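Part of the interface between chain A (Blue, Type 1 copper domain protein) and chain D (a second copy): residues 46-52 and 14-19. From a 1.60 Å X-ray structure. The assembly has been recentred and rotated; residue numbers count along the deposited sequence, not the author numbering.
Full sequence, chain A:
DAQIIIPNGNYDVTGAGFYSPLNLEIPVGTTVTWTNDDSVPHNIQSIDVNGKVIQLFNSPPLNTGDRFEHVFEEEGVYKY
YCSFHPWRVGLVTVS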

# COMPACT_ATOMS: atom_id res chain seq x y z
N SER A 46 20.02 11.92 3.34
CA SER A 46 20.74 11.07 2.40
C SER A 46 20.83 9.65 2.98
O SER A 46 21.03 9.48 4.18
CB SER A 46 22.14 11.65 2.13
OG SER A 46 22.73 12.07 3.34
N ILE A 47 20.62 8.65 2.12
CA ILE A 47 20.62 7.26 2.58
C ILE A 47 21.49 6.37 1.71
O ILE A 47 21.80 6.73 0.57
CB ILE A 47 19.20 6.64 2.60
CG1 ILE A 47 18.54 6.77 1.23
CG2 ILE A 47 18.38 7.26 3.71
CD1 ILE A 47 17.33 5.82 1.04
N ASP A 48 21.86 5.22 2.26
CA ASP A 48 22.55 4.17 1.51
C ASP A 48 21.56 3.17 0.93
O ASP A 48 20.35 3.35 1.07
CB ASP A 48 23.60 3.44 2.39
CG ASP A 48 23.00 2.71 3.61
OD1 ASP A 48 21.79 2.38 3.63
OD2 ASP A 48 23.76 2.43 4.57
N VAL A 49 22.07 2.12 0.29
CA VAL A 49 21.23 1.12 -0.38
C VAL A 49 20.30 0.38 0.59
O VAL A 49 19.25 -0.12 0.20
CB VAL A 49 22.08 0.08 -1.13
CG1 VAL A 49 22.79 0.73 -2.31
CG2 VAL A 49 23.09 -0.56 -0.20
N ASN A 50 20.69 0.33 1.86
CA ASN A 50 19.88 -0.35 2.87
C ASN A 50 18.91 0.56 3.59
O ASN A 50 18.32 0.18 4.60
CB ASN A 50 20.79 -1.03 3.89
CG ASN A 50 21.60 -2.15 3.29
OD1 ASN A 50 21.05 -3.08 2.71
ND2 ASN A 50 22.92 -2.06 3.41
N GLY A 51 18.74 1.78 3.07
CA GLY A 51 17.86 2.75 3.70
C GLY A 51 18.31 3.18 5.08
O GLY A 51 17.49 3.52 5.94
N LYS A 52 19.62 3.16 5.31
CA LYS A 52 20.20 3.70 6.53
C LYS A 52 20.66 5.11 6.22
O LYS A 52 21.11 5.39 5.12
CB LYS A 52 21.37 2.84 7.01
CG LYS A 52 21.00 1.39 7.23
CD LYS A 52 19.88 1.24 8.27
CE LYS A 52 19.94 -0.14 8.92
NZ LYS A 52 21.28 -0.39 9.53
N THR D 14 9.05 0.21 4.17
CA THR D 14 10.32 0.62 4.75
C THR D 14 11.15 1.46 3.79
O THR D 14 10.86 1.52 2.60
CB THR D 14 11.15 -0.62 5.13
OG1 THR D 14 11.30 -1.46 3.98
CG2 THR D 14 10.45 -1.39 6.22
N GLY D 15 12.19 2.09 4.31
CA GLY D 15 13.13 2.80 3.46
C GLY D 15 13.83 1.82 2.54
O GLY D 15 13.85 1.99 1.33
N ALA D 16 14.39 0.77 3.14
CA ALA D 16 15.02 -0.32 2.39
C ALA D 16 14.02 -1.01 1.47
O ALA D 16 12.83 -1.06 1.77
CB ALA D 16 15.63 -1.33 3.37
N GLY D 17 14.53 -1.57 0.38
CA GLY D 17 13.72 -2.43 -0.47
C GLY D 17 13.20 -1.78 -1.75
O GLY D 17 12.40 -2.38 -2.46
N PHE D 18 13.66 -0.57 -2.05
CA PHE D 18 13.24 0.11 -3.27
C PHE D 18 13.83 -0.59 -4.51
O PHE D 18 14.80 -1.33 -4.41
CB PHE D 18 13.63 1.60 -3.23
CG PHE D 18 15.02 1.85 -2.74
CD1 PHE D 18 16.11 1.66 -3.58
CD2 PHE D 18 15.23 2.27 -1.44
CE1 PHE D 18 17.40 1.88 -3.12
CE2 PHE D 18 16.52 2.49 -0.97
CZ PHE D 18 17.61 2.30 -1.82
N TYR D 19 13.22 -0.35 -5.67
CA TYR D 19 13.70 -0.92 -6.93
C TYR D 19 15.16 -0.58 -7.15
O TYR D 19 15.60 0.53 -6.84
CB TYR D 19 12.88 -0.41 -8.12
CG TYR D 19 11.39 -0.61 -7.98
CD1 TYR D 19 10.86 -1.85 -7.68
CD2 TYR D 19 10.51 0.45 -8.18
CE1 TYR D 19 9.51 -2.05 -7.55
CE2 TYR D 19 9.14 0.27 -8.06
CZ TYR D 19 8.64 -0.99 -7.75
OH TYR D 19 7.29 -1.18 -7.62
O HOH W 1 17.22 -1.46 -0.47

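A tight turn on chain A meets an irregular loop on chain D. The strand carrying A:Ser46 and A:Ile47 gives way to a type I beta turn from A:Asp48 to A:Gly51, closed by a hydrogen bond from A:Gly51 N to A:Asp48 O (3.0 Å); a second, from A:Asp48 N to A:Lys52 O (3.0 Å), links the first residue of the turn to the residue just after it. Across the two stretches the CA atoms come nearest at A:Gly51 and D:Ala16, 4.4 Å apart. Glycine suits A:Gly51 twice over: its phi of 64° is one that glycine readily adopts, and a CB there would point at chain D and stand only 2.6 Å from D:Ala16 N, a clash. D:Gly17 is glycine for a local reason, since at its backbone angles a CB would jam against the carbonyl oxygen of D:Ala16.

No direct hydrogen bond crosses between the stretches. Instead, one water links the two backbones, donating to A:Val49 O (2.5 Å) and accepting from D:Gly17 N (2.8 Å).

Among the side chains, D:Phe18 loses the most surface to the other stretch. Its CA-to-CB bond points sideways, but the long, flat ring brings its end to the turn: D:Phe18 CE2 lies 4.0 Å from A:Ile47 CD1, an apolar contact, and D:Phe18 CZ lies 3.6 Å from A:Val49 O. A:Asp48 O approaches the ring edge, 4.1 Å from D:Phe18 CZ. The small methyl of D:Ala16 fits close against the turn, D:Ala16 CB lying 3.3 Å from A:Asn50 O.

The side chain of A:Asp48 works within its own chain. A:Asp48 OD1 accepts from A:Lys52 N (2.9 Å) and, weakly, from A:Asn50 N (2.9 Å, 126°), so a short carboxylate braces the turn that chain D packs against. On chain D, D:Thr14 OG1 similarly donates to D:Ala16 O (2.7 Å), bracing the loop.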